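Local structure of 2-keto-3-deoxy-D-arabinonate dehydratase (Sulfolobus solfataricus, 2Q18) at residues E114-A119 / M162-A167; I71-V76 / C188-V193; R123-G126 / A130-V133; E138-E143 / K182-C187; V148-N153 / E235-L240. The protein catalyses the dehydration of 2-dehydro-3-deoxy-D-arabinonate to 2,5-dioxopentanoate in a pentose oxidation pathway, using magnesium or calcium as cofactor. One frame throughout, in Å; residues are numbered along the deposited sequence.

Interaction 1 (E114-A119 / M162-A167); sequences EIFFKA and MDDVSA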
# COMPACT_ATOMS: atom_id res chain seq x y z
N GLU A 114 -34.10 21.21 -1.68
CA GLU A 114 -33.94 19.88 -1.11
C GLU A 114 -32.59 19.30 -1.50
O GLU A 114 -32.22 19.31 -2.68
CB GLU A 114 -35.06 18.95 -1.58
CG GLU A 114 -35.00 17.56 -0.97
CD GLU A 114 -35.81 16.54 -1.74
OE1 GLU A 114 -36.00 16.72 -2.96
OE2 GLU A 114 -36.25 15.55 -1.12
N ILE A 115 -31.85 18.81 -0.51
CA ILE A 115 -30.57 18.13 -0.71
C ILE A 115 -30.60 16.85 0.12
O ILE A 115 -30.90 16.89 1.31
CB ILE A 115 -29.37 19.01 -0.25
CG1 ILE A 115 -29.23 20.29 -1.10
CG2 ILE A 115 -28.05 18.22 -0.22
CD1 ILE A 115 -28.83 20.08 -2.56
N PHE A 116 -30.30 15.71 -0.51
CA PHE A 116 -30.27 14.43 0.21
C PHE A 116 -29.05 13.60 -0.17
O PHE A 116 -28.50 13.76 -1.26
CB PHE A 116 -31.57 13.64 -0.00
CG PHE A 116 -31.88 13.34 -1.45
CD1 PHE A 116 -31.42 12.16 -2.04
CD2 PHE A 116 -32.63 14.22 -2.22
CE1 PHE A 116 -31.70 11.87 -3.38
CE2 PHE A 116 -32.92 13.95 -3.56
CZ PHE A 116 -32.45 12.77 -4.14
N PHE A 117 -28.63 12.71 0.73
CA PHE A 117 -27.56 11.76 0.42
C PHE A 117 -28.17 10.61 -0.38
O PHE A 117 -29.18 10.02 0.02
CB PHE A 117 -26.92 11.23 1.71
CG PHE A 117 -25.72 10.34 1.47
CD1 PHE A 117 -25.86 8.95 1.48
CD2 PHE A 117 -24.46 10.88 1.24
CE1 PHE A 117 -24.76 8.11 1.26
CE2 PHE A 117 -23.36 10.06 1.01
CZ PHE A 117 -23.51 8.67 1.03
N LYS A 118 -27.54 10.28 -1.50
CA LYS A 118 -28.09 9.28 -2.43
C LYS A 118 -27.38 7.93 -2.37
O LYS A 118 -28.04 6.90 -2.23
CB LYS A 118 -28.10 9.84 -3.87
CG LYS A 118 -28.48 8.82 -4.96
CD LYS A 118 -29.88 8.24 -4.74
CE LYS A 118 -30.15 7.10 -5.72
NZ LYS A 118 -31.51 6.50 -5.53
N ALA A 119 -26.05 7.93 -2.49
CA ALA A 119 -25.32 6.67 -2.56
C ALA A 119 -23.85 6.78 -2.18
O ALA A 119 -23.23 7.84 -2.29
CB ALA A 119 -25.45 6.05 -3.98
N MET A 162 -27.35 10.57 -14.72
CA MET A 162 -27.59 9.73 -13.55
C MET A 162 -29.04 9.28 -13.49
O MET A 162 -29.95 10.05 -13.81
CB MET A 162 -27.18 10.42 -12.24
CG MET A 162 -27.38 9.56 -10.95
SD MET A 162 -26.47 10.13 -9.47
CE MET A 162 -24.84 9.51 -9.87
N ASP A 163 -29.24 8.03 -13.08
CA ASP A 163 -30.57 7.53 -12.76
C ASP A 163 -30.69 7.45 -11.24
O ASP A 163 -30.04 6.63 -10.60
CB ASP A 163 -30.76 6.14 -13.38
CG ASP A 163 -32.18 5.59 -13.22
OD1 ASP A 163 -33.00 6.20 -12.50
OD2 ASP A 163 -32.47 4.53 -13.81
N ASP A 164 -31.51 8.33 -10.68
CA ASP A 164 -31.84 8.28 -9.25
C ASP A 164 -33.01 7.32 -9.07
O ASP A 164 -34.17 7.74 -9.09
CB ASP A 164 -32.16 9.70 -8.73
CG ASP A 164 -32.60 9.72 -7.27
OD1 ASP A 164 -32.64 8.66 -6.60
OD2 ASP A 164 -32.93 10.82 -6.77
N VAL A 165 -32.70 6.04 -8.90
CA VAL A 165 -33.73 5.01 -8.79
C VAL A 165 -34.45 5.16 -7.45
O VAL A 165 -33.83 5.13 -6.39
CB VAL A 165 -33.14 3.58 -8.96
CG1 VAL A 165 -34.25 2.54 -9.07
CG2 VAL A 165 -32.22 3.50 -10.18
N SER A 166 -35.78 5.31 -7.51
CA SER A 166 -36.56 5.73 -6.35
C SER A 166 -37.78 4.86 -6.09
O SER A 166 -38.63 4.69 -6.96
CB SER A 166 -37.01 7.18 -6.54
OG SER A 166 -35.92 8.01 -6.90
N ALA A 167 -37.86 4.31 -4.88
CA ALA A 167 -39.05 3.57 -4.44
C ALA A 167 -40.15 4.57 -4.07
O ALA A 167 -40.37 4.88 -2.90
CB ALA A 167 -38.71 2.66 -3.28
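Lys118 and Asp164 mark the nearest approach of the two backbones, with Lys118 CA 7.8 Å from Asp164 CA. No hydrogen bond pairs the main chains of 114-119 and 162-167 directly. Side chains span the distance instead. The chain of 162-167 leaves its strand after Asp164, and Val165 lies in a short loop.

Lys118 starts with CG anti to the backbone N (chi1 172°) and bends once at chi2. Beyond the bend it runs straight to Asp164. Its NZ donates to Asp164 OD1 at 2.7 Å in a salt bridge, nearly along the C-O axis. The same ammonium group also donates to the carbonyl oxygens of Lys182 and Cys187, so this buried charge is gripped by several acceptors. Lys118 and Ala119 both face Val76 in a classic beta bulge, an irregularity in the pairing of strand 114-119 with strand 76-80. Asp164 is a magnesium ligand of this FAH-family active site.

The other carboxylate oxygen of Asp164 forms a salt bridge with Lys182, a substrate-binding residue. Phe116 closes on this oxygen with a ring edge: Phe116 CZ is 3.3 Å from Asp164 OD2, which lies in the ring plane. Ring and carboxylate planes are 38° apart. Ser166 OG donates to the main-chain oxygen Asp164 O at 2.8 Å, from above the carbonyl plane.

Interaction 2 (I71-V76 / C188-V193); sequences IDPPEV and CAFGPV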
# COMPACT_ATOMS: atom_id res chain seq x y z
N ILE A 71 -16.12 6.62 -12.92
CA ILE A 71 -15.34 6.86 -11.70
C ILE A 71 -16.01 6.15 -10.53
O ILE A 71 -17.15 5.69 -10.65
CB ILE A 71 -15.23 8.39 -11.33
CG1 ILE A 71 -16.61 8.99 -11.01
CG2 ILE A 71 -14.46 9.19 -12.40
CD1 ILE A 71 -16.57 10.41 -10.43
N ASP A 72 -15.28 6.05 -9.42
CA ASP A 72 -15.87 5.68 -8.14
C ASP A 72 -16.13 6.98 -7.37
O ASP A 72 -15.20 7.53 -6.77
CB ASP A 72 -14.93 4.76 -7.35
CG ASP A 72 -14.65 3.44 -8.07
OD1 ASP A 72 -15.62 2.78 -8.51
OD2 ASP A 72 -13.46 3.06 -8.20
N PRO A 73 -17.39 7.47 -7.37
CA PRO A 73 -17.66 8.72 -6.68
C PRO A 73 -17.71 8.48 -5.16
O PRO A 73 -18.52 7.68 -4.69
CB PRO A 73 -19.04 9.12 -7.21
CG PRO A 73 -19.70 7.82 -7.56
CD PRO A 73 -18.60 6.88 -7.96
N PRO A 74 -16.83 9.16 -4.40
CA PRO A 74 -16.78 8.86 -2.97
C PRO A 74 -18.12 9.10 -2.29
O PRO A 74 -18.48 8.38 -1.36
CB PRO A 74 -15.69 9.80 -2.44
CG PRO A 74 -14.86 10.13 -3.64
CD PRO A 74 -15.85 10.20 -4.77
N GLU A 75 -18.87 10.10 -2.77
CA GLU A 75 -20.21 10.38 -2.28
C GLU A 75 -21.11 10.74 -3.44
O GLU A 75 -20.67 11.34 -4.41
CB GLU A 75 -20.20 11.54 -1.26
CG GLU A 75 -19.39 11.23 0.00
CD GLU A 75 -19.40 12.36 1.03
OE1 GLU A 75 -20.15 13.36 0.86
OE2 GLU A 75 -18.65 12.24 2.01
N VAL A 76 -22.38 10.35 -3.33
CA VAL A 76 -23.39 10.78 -4.29
C VAL A 76 -24.53 11.45 -3.54
O VAL A 76 -25.09 10.88 -2.60
CB VAL A 76 -23.94 9.62 -5.16
CG1 VAL A 76 -24.93 10.15 -6.19
CG2 VAL A 76 -22.81 8.88 -5.87
N CYS A 188 -28.71 3.46 -7.84
CA CYS A 188 -28.12 4.57 -8.55
C CYS A 188 -27.28 4.09 -9.73
O CYS A 188 -26.48 3.16 -9.59
CB CYS A 188 -27.24 5.34 -7.56
SG CYS A 188 -26.52 6.80 -8.21
N ALA A 189 -27.44 4.74 -10.89
CA ALA A 189 -26.63 4.44 -12.07
C ALA A 189 -26.15 5.70 -12.75
O ALA A 189 -26.87 6.70 -12.78
CB ALA A 189 -27.41 3.59 -13.06
N PHE A 190 -24.94 5.68 -13.31
CA PHE A 190 -24.43 6.85 -14.03
C PHE A 190 -23.42 6.52 -15.11
O PHE A 190 -22.77 5.47 -15.09
CB PHE A 190 -23.88 7.91 -13.05
CG PHE A 190 -22.57 7.54 -12.40
CD1 PHE A 190 -21.36 7.99 -12.92
CD2 PHE A 190 -22.56 6.75 -11.25
CE1 PHE A 190 -20.15 7.65 -12.31
CE2 PHE A 190 -21.35 6.40 -10.64
CZ PHE A 190 -20.15 6.85 -11.17
N GLY A 191 -23.29 7.44 -16.06
CA GLY A 191 -22.41 7.27 -17.21
C GLY A 191 -23.17 7.53 -18.50
O GLY A 191 -24.13 8.30 -18.51
N PRO A 192 -22.74 6.89 -19.61
CA PRO A 192 -21.60 5.97 -19.70
C PRO A 192 -20.25 6.69 -19.65
O PRO A 192 -19.21 6.04 -19.51
CB PRO A 192 -21.79 5.28 -21.06
CG PRO A 192 -22.64 6.20 -21.85
CD PRO A 192 -23.42 7.07 -20.91
N VAL A 193 -20.29 8.01 -19.77
CA VAL A 193 -19.09 8.84 -19.73
C VAL A 193 -19.27 10.01 -18.77
O VAL A 193 -20.39 10.36 -18.38
CB VAL A 193 -18.75 9.43 -21.14
CG1 VAL A 193 -18.31 8.33 -22.11
CG2 VAL A 193 -19.93 10.24 -21.71
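Phe190 carries most of the apolar contact. Its ring projects from strand 188-191 toward the loop 71-76 and meets two residues there. Pro73 comes from the opposite direction, and its CD meets the ring at a slant, 3.6 Å from Phe190 CZ. Ile71 lies crosswise, its CG1 4.0 Å from Phe190 CE1. The ring is placed by chi1 72°, which sets CG between the backbone N and the carbonyl carbon. Without the ring, as with an alanine here, Pro73 and Ile71 lose their partner, and a gap would probably open between loop and strand.

One polar atom also touches the ring: Ile71 O lies at its edge, near its plane, 3.3 Å from Phe190 CZ.

The sulfur contact is looser. Val76 CG1 is 4.2 Å from Cys188 SG. Met162 and Cys124 each touch Val76, Cys188 and Phe190. The backbones are bonded to other strands: Val76 to Lys118 and Ala119, Cys188 to Val125.

The contact thus joins the loop leading into strand 76-80 to strand 188-191. No hydrogen bond crosses it. Being mainly apolar, it holds through close fit and burial.

Interaction 3 (R123-G126 / A130-V133); sequences RCVG and AIAV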
# COMPACT_ATOMS: atom_id res chain seq x y z
N ARG A 123 -22.91 1.31 -3.93
CA ARG A 123 -24.35 1.25 -4.18
C ARG A 123 -24.69 1.75 -5.59
O ARG A 123 -25.85 1.71 -5.99
CB ARG A 123 -25.13 2.03 -3.12
CG ARG A 123 -25.14 1.37 -1.73
CD ARG A 123 -25.96 2.21 -0.75
NE ARG A 123 -26.07 1.60 0.58
CZ ARG A 123 -25.20 1.78 1.57
NH1 ARG A 123 -24.13 2.54 1.40
NH2 ARG A 123 -25.40 1.17 2.74
N CYS A 124 -23.69 2.23 -6.32
CA CYS A 124 -23.87 2.71 -7.69
C CYS A 124 -23.48 1.64 -8.70
O CYS A 124 -22.63 0.79 -8.43
CB CYS A 124 -23.02 3.95 -7.94
SG CYS A 124 -23.36 5.34 -6.85
N VAL A 125 -24.10 1.71 -9.88
CA VAL A 125 -23.75 0.85 -11.01
C VAL A 125 -23.53 1.72 -12.23
O VAL A 125 -23.82 2.92 -12.21
CB VAL A 125 -24.82 -0.24 -11.29
CG1 VAL A 125 -25.11 -1.06 -10.04
CG2 VAL A 125 -26.10 0.37 -11.84
N GLY A 126 -22.99 1.12 -13.29
CA GLY A 126 -22.71 1.85 -14.52
C GLY A 126 -23.48 1.35 -15.73
O GLY A 126 -24.38 0.51 -15.61
N ALA A 130 -26.91 -3.78 -13.90
CA ALA A 130 -28.29 -3.76 -13.42
C ALA A 130 -28.54 -2.78 -12.27
O ALA A 130 -27.80 -2.78 -11.28
CB ALA A 130 -28.74 -5.17 -13.03
N ILE A 131 -29.58 -1.96 -12.43
CA ILE A 131 -30.17 -1.24 -11.30
C ILE A 131 -31.15 -2.18 -10.60
O ILE A 131 -31.50 -3.23 -11.14
CB ILE A 131 -30.87 0.08 -11.73
CG1 ILE A 131 -31.93 -0.17 -12.82
CG2 ILE A 131 -29.84 1.11 -12.20
CD1 ILE A 131 -32.84 1.03 -13.12
N ALA A 132 -31.58 -1.81 -9.39
CA ALA A 132 -32.41 -2.70 -8.60
C ALA A 132 -33.71 -2.07 -8.13
O ALA A 132 -33.80 -0.84 -7.99
CB ALA A 132 -31.62 -3.27 -7.42
N VAL A 133 -34.72 -2.92 -7.93
CA VAL A 133 -35.98 -2.54 -7.30
C VAL A 133 -35.98 -3.27 -5.97
O VAL A 133 -35.77 -4.48 -5.94
CB VAL A 133 -37.21 -2.97 -8.16
CG1 VAL A 133 -38.52 -2.71 -7.42
CG2 VAL A 133 -37.22 -2.25 -9.50
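Val125 packs against the main chain of Ala130 and the branch of Ile131, and these touches make up the contact. The backbones come closest at Val125 and Ile131, whose CA atoms are 6.8 Å apart, yet no hydrogen bond passes between the segments.

The tight part lies around the carbonyl of Ala130. Val125 CG1 is 3.4 Å from Ala130 O, and Val125 CG2 is 3.6 Å from Ala130 O, so both methyls rest on one oxygen. Val125 CG2 also reaches Ile131 CG2 at 3.8 Å, the two side chains meeting at about a right angle. Ile131 has chi1 55°, which turns CG2 to Val125 and sends the CG1 branch away. Ala189 of strand 188-195 packs on both Val125 and Ile131.

The two segments lie only a few residues apart in sequence, but they do not form a hairpin with each other. The weakly bonded strand 124-125 runs parallel to strand 188-195, with Val125 bonded to Cys188 and Phe190. Strand 131-133 runs parallel to strand 280-288, with Ile131 bonded to Pro285 and Lys287. The contact therefore sits where the chain passes from one sheet to another.

The loose side is that of the Ala130 methyl. Ala130 CB points away from 123-126, and the residue is partly exposed. Val125 is partly exposed too.

Interaction 4 (E138-E143 / K182-C187); sequences EWTLPE and KIYAGC. With PO4 (phosphate ion), chain B.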
# COMPACT_ATOMS: atom_id res chain seq x y z
N GLU A 138 -43.41 -1.76 -4.41
CA GLU A 138 -44.36 -2.14 -5.46
C GLU A 138 -44.52 -1.02 -6.49
O GLU A 138 -45.34 -1.12 -7.40
CB GLU A 138 -45.72 -2.51 -4.86
CG GLU A 138 -45.79 -3.93 -4.27
CD GLU A 138 -45.14 -4.06 -2.89
OE1 GLU A 138 -45.43 -3.22 -2.01
OE2 GLU A 138 -44.36 -5.01 -2.68
N TRP A 139 -43.73 0.05 -6.33
CA TRP A 139 -43.74 1.17 -7.27
C TRP A 139 -42.41 1.94 -7.29
O TRP A 139 -42.26 2.96 -6.61
CB TRP A 139 -44.94 2.10 -7.02
CG TRP A 139 -45.04 3.24 -7.99
CD1 TRP A 139 -44.82 3.18 -9.34
CD2 TRP A 139 -45.41 4.59 -7.70
NE1 TRP A 139 -45.01 4.42 -9.90
CE2 TRP A 139 -45.38 5.31 -8.92
CE3 TRP A 139 -45.76 5.27 -6.52
CZ2 TRP A 139 -45.68 6.67 -8.99
CZ3 TRP A 139 -46.07 6.63 -6.60
CH2 TRP A 139 -46.02 7.31 -7.83
N THR A 140 -41.47 1.43 -8.08
CA THR A 140 -40.16 2.05 -8.23
C THR A 140 -40.03 2.67 -9.61
O THR A 140 -40.31 2.02 -10.62
CB THR A 140 -39.03 1.02 -7.98
OG1 THR A 140 -39.01 0.65 -6.60
CG2 THR A 140 -37.67 1.58 -8.37
N LEU A 141 -39.62 3.93 -9.64
CA LEU A 141 -39.41 4.64 -10.89
C LEU A 141 -37.95 5.05 -11.07
O LEU A 141 -37.27 5.35 -10.09
CB LEU A 141 -40.30 5.88 -10.96
CG LEU A 141 -41.82 5.69 -11.03
CD1 LEU A 141 -42.50 7.05 -11.11
CD2 LEU A 141 -42.21 4.81 -12.22
N PRO A 142 -37.48 5.07 -12.33
CA PRO A 142 -36.21 5.72 -12.60
C PRO A 142 -36.43 7.23 -12.64
O PRO A 142 -37.50 7.69 -13.05
CB PRO A 142 -35.83 5.21 -13.99
CG PRO A 142 -37.15 4.92 -14.66
CD PRO A 142 -38.09 4.51 -13.56
N GLU A 143 -35.44 7.99 -12.19
CA GLU A 143 -35.49 9.43 -12.28
C GLU A 143 -34.29 9.91 -13.09
O GLU A 143 -33.16 9.92 -12.59
CB GLU A 143 -35.57 10.08 -10.89
CG GLU A 143 -36.77 9.58 -10.07
CD GLU A 143 -36.97 10.31 -8.74
OE1 GLU A 143 -38.02 10.08 -8.10
OE2 GLU A 143 -36.09 11.11 -8.34
N LYS A 182 -34.43 5.67 -1.30
CA LYS A 182 -33.35 6.21 -2.14
C LYS A 182 -32.02 5.47 -2.05
O LYS A 182 -31.27 5.46 -3.02
CB LYS A 182 -33.10 7.68 -1.78
CG LYS A 182 -34.21 8.65 -2.15
CD LYS A 182 -34.16 9.03 -3.61
CE LYS A 182 -35.20 10.09 -3.94
NZ LYS A 182 -35.17 10.42 -5.39
N ILE A 183 -31.73 4.86 -0.90
CA ILE A 183 -30.39 4.33 -0.61
C ILE A 183 -30.41 2.82 -0.38
O ILE A 183 -30.91 2.34 0.64
CB ILE A 183 -29.72 5.03 0.63
CG1 ILE A 183 -29.89 6.55 0.57
CG2 ILE A 183 -28.23 4.65 0.73
CD1 ILE A 183 -29.59 7.27 1.90
N TYR A 184 -29.85 2.08 -1.34
CA TYR A 184 -29.81 0.62 -1.30
C TYR A 184 -28.93 0.10 -2.45
O TYR A 184 -28.53 0.88 -3.32
CB TYR A 184 -31.23 0.02 -1.36
CG TYR A 184 -32.03 0.43 -2.58
CD1 TYR A 184 -32.00 -0.34 -3.74
CD2 TYR A 184 -32.81 1.59 -2.58
CE1 TYR A 184 -32.72 0.04 -4.88
CE2 TYR A 184 -33.54 1.97 -3.71
CZ TYR A 184 -33.49 1.19 -4.85
OH TYR A 184 -34.20 1.54 -5.97
N ALA A 185 -28.61 -1.19 -2.45
CA ALA A 185 -27.76 -1.75 -3.50
C ALA A 185 -28.42 -1.59 -4.86
O ALA A 185 -29.55 -2.03 -5.06
CB ALA A 185 -27.45 -3.22 -3.22
N GLY A 186 -27.72 -0.94 -5.79
CA GLY A 186 -28.24 -0.69 -7.13
C GLY A 186 -29.27 0.43 -7.23
O GLY A 186 -30.05 0.47 -8.19
N CYS A 187 -29.25 1.35 -6.27
CA CYS A 187 -30.22 2.46 -6.23
C CYS A 187 -29.87 3.58 -7.20
O CYS A 187 -30.63 4.54 -7.37
CB CYS A 187 -30.30 3.03 -4.82
SG CYS A 187 -28.77 3.88 -4.28
P PO4 B . -37.40 13.71 -4.06
O1 PO4 B . -37.16 12.60 -5.06
O2 PO4 B . -36.60 13.43 -2.82
O3 PO4 B . -36.97 15.01 -4.68
O4 PO4 B . -38.86 13.79 -3.71
O HOH W 1 -36.69 0.35 -5.18
O HOH W 2 -38.54 10.84 -5.73
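Glu143 reaches Lys182 with CG anti to its carbonyl carbon (chi1 -57°) and the chain extended beyond, while Lys182 bends at chi2 (-80°) before running straight to NZ. They cross at about a right angle, and Glu143 OE2 forms a salt bridge with Lys182 NZ at 3.2 Å. The stronger partner of Lys182 NZ is Asp164 OD2.

Lys182 NZ also donates to O1 of a phosphate ion at 3.0 Å. The ion probably came from the crystallisation liquor. The site is the active site of the FAH fold: Glu143 binds magnesium together with Glu145 and Asp164, and Lys182 binds substrate. A water modelled between Glu143 OE1 and the phosphate lies too close to both for its bonds to be certain. Replacing Glu143 by an alanine removes this carboxylate, and Lys182 NZ would probably be less firmly placed and the metal less well held.

Farther along, a second water bridges the segments, 2.7 Å from Thr140 OG1 and 2.9 Å from Tyr184 OH. Thr140 OG1 is bonded to Ser137 OG as well, and Tyr184 OH to Ala132 O. Tyr184 opens a type II turn closed by Cys187 N to Tyr184 O at 3.1 Å. The turn brings Cys187 CB over the centre of the Tyr184 ring, 3.5 Å above its plane.

Interaction 5 (V148-N153 / E235-L240); sequences VVLDSN and EQIQYL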
# COMPACT_ATOMS: atom_id res chain seq x y z
N VAL A 148 -23.60 16.39 -11.95
CA VAL A 148 -22.28 17.02 -12.03
C VAL A 148 -21.26 16.31 -11.15
O VAL A 148 -21.58 15.87 -10.04
CB VAL A 148 -22.33 18.54 -11.67
CG1 VAL A 148 -23.00 19.34 -12.78
CG2 VAL A 148 -23.03 18.77 -10.33
N VAL A 149 -20.04 16.20 -11.65
CA VAL A 149 -18.91 15.73 -10.86
C VAL A 149 -18.22 16.96 -10.26
O VAL A 149 -17.95 17.93 -10.97
CB VAL A 149 -17.91 14.89 -11.69
CG1 VAL A 149 -16.79 14.33 -10.81
CG2 VAL A 149 -18.62 13.73 -12.42
N LEU A 150 -17.93 16.90 -8.96
CA LEU A 150 -17.45 18.06 -8.20
C LEU A 150 -16.09 17.82 -7.56
O LEU A 150 -15.78 16.70 -7.16
CB LEU A 150 -18.45 18.37 -7.09
CG LEU A 150 -19.61 19.36 -7.22
CD1 LEU A 150 -20.00 19.71 -8.65
CD2 LEU A 150 -20.81 18.86 -6.40
N ASP A 151 -15.28 18.87 -7.44
CA ASP A 151 -14.12 18.83 -6.54
C ASP A 151 -14.54 19.28 -5.14
O ASP A 151 -15.71 19.63 -4.92
CB ASP A 151 -12.90 19.60 -7.09
CG ASP A 151 -13.04 21.13 -7.04
OD1 ASP A 151 -13.95 21.67 -6.36
OD2 ASP A 151 -12.21 21.80 -7.68
N SER A 152 -13.61 19.28 -4.19
CA SER A 152 -13.92 19.61 -2.79
C SER A 152 -14.37 21.06 -2.56
O SER A 152 -14.98 21.36 -1.54
CB SER A 152 -12.76 19.23 -1.86
OG SER A 152 -11.56 19.87 -2.25
N ASN A 153 -14.08 21.94 -3.52
CA ASN A 153 -14.55 23.33 -3.47
C ASN A 153 -15.92 23.55 -4.11
O ASN A 153 -16.44 24.66 -4.11
CB ASN A 153 -13.54 24.28 -4.13
CG ASN A 153 -12.20 24.27 -3.45
OD1 ASN A 153 -11.16 24.34 -4.11
ND2 ASN A 153 -12.20 24.16 -2.12
N GLU A 235 -26.75 26.94 -7.13
CA GLU A 235 -27.45 27.03 -5.85
C GLU A 235 -27.51 25.68 -5.14
O GLU A 235 -27.39 25.61 -3.92
CB GLU A 235 -28.86 27.59 -6.05
CG GLU A 235 -29.61 27.89 -4.76
CD GLU A 235 -31.04 28.36 -4.98
OE1 GLU A 235 -31.34 28.91 -6.06
OE2 GLU A 235 -31.87 28.19 -4.05
N GLN A 236 -27.71 24.61 -5.92
CA GLN A 236 -27.73 23.26 -5.36
C GLN A 236 -26.38 22.94 -4.72
O GLN A 236 -26.33 22.40 -3.61
CB GLN A 236 -28.07 22.22 -6.43
CG GLN A 236 -29.43 22.42 -7.11
CD GLN A 236 -29.75 21.30 -8.10
OE1 GLN A 236 -29.06 20.29 -8.15
NE2 GLN A 236 -30.80 21.49 -8.88
N ILE A 237 -25.30 23.28 -5.42
CA ILE A 237 -23.94 23.07 -4.92
C ILE A 237 -23.70 23.89 -3.64
O ILE A 237 -23.16 23.36 -2.66
CB ILE A 237 -22.86 23.40 -5.98
CG1 ILE A 237 -23.01 22.49 -7.21
CG2 ILE A 237 -21.46 23.27 -5.39
CD1 ILE A 237 -22.15 22.89 -8.39
N GLN A 238 -24.12 25.15 -3.65
CA GLN A 238 -24.02 26.04 -2.48
C GLN A 238 -24.57 25.38 -1.21
O GLN A 238 -23.89 25.34 -0.19
CB GLN A 238 -24.72 27.38 -2.76
CG GLN A 238 -24.79 28.32 -1.55
CD GLN A 238 -25.66 29.57 -1.77
OE1 GLN A 238 -25.81 30.39 -0.87
NE2 GLN A 238 -26.25 29.70 -2.96
N TYR A 239 -25.79 24.87 -1.29
CA TYR A 239 -26.43 24.25 -0.12
C TYR A 239 -25.86 22.87 0.22
O TYR A 239 -25.89 22.45 1.38
CB TYR A 239 -27.95 24.21 -0.28
CG TYR A 239 -28.61 25.55 -0.02
CD1 TYR A 239 -28.65 26.53 -1.01
CD2 TYR A 239 -29.17 25.84 1.22
CE1 TYR A 239 -29.25 27.77 -0.77
CE2 TYR A 239 -29.77 27.07 1.47
CZ TYR A 239 -29.80 28.03 0.48
OH TYR A 239 -30.39 29.25 0.73
N LEU A 240 -25.34 22.16 -0.79
CA LEU A 240 -24.68 20.87 -0.58
C LEU A 240 -23.43 21.02 0.30
O LEU A 240 -23.26 20.28 1.27
CB LEU A 240 -24.31 20.21 -1.91
CG LEU A 240 -23.39 18.98 -1.84
CD1 LEU A 240 -24.02 17.86 -1.02
CD2 LEU A 240 -23.00 18.47 -3.23
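Leu150 meets two residues of helix 233-241 with its two methyls. Leu150 CD1 lies 3.8 Å from Ile237 CD1, the side chains crossing at a slant. Leu150 CD2 lies 3.9 Å from Leu240 CD2, and here the two leucines reach toward each other tip to tip. Leu150 has chi1 -92° and chi2 18°, both away from the staggered positions, which may mean some strain in spreading its methyls over both partners. No hydrogen bond crosses the contact.

Ile237 and Leu240 are three residues apart, so both fall on the helix side that faces the sheet. This is a helix packed on a sheet, joining helix 233-241 to the end of strand 140-150. The helix is held by its own backbone, as in the bond from Leu240 N to Gln236 O at 3.0 Å.

Around the first shell, Ile156 and Leu252 from the neighbouring strands touch both Leu150 and Ile237. Leu240 also rests on Trp77. The backbone of Leu150 is bonded to Gly249 and Thr250.

Just beyond Leu150 the chain turns. Asp151 OD1 accepts from Asn153 N at 2.9 Å in an Asx turn, from above the carboxylate plane, and the same oxygen accepts from Lys155 N.

Overall arrangement
Interactions 1 and 4 share the active site, their centres 8 Å apart. Both are buried, yet their chemistry is ionic. Interactions 2 and 5 are buried too, but mainly apolar, with no hydrogen bond across. Interaction 3 is only partly buried and lies where two sheets meet; there methyls rest on a carbonyl oxygen and on another methyl. Strands 156-167 and 188-195 are neighbours, which ties interaction 1 to interaction 2, and strand 124-125 ties interaction 3 to interaction 2. Strand 140-150 serves both interactions 4 and 5, whose centres are about 23 Å apart: one end carries a magnesium ligand, the other a leucine packed against a helix.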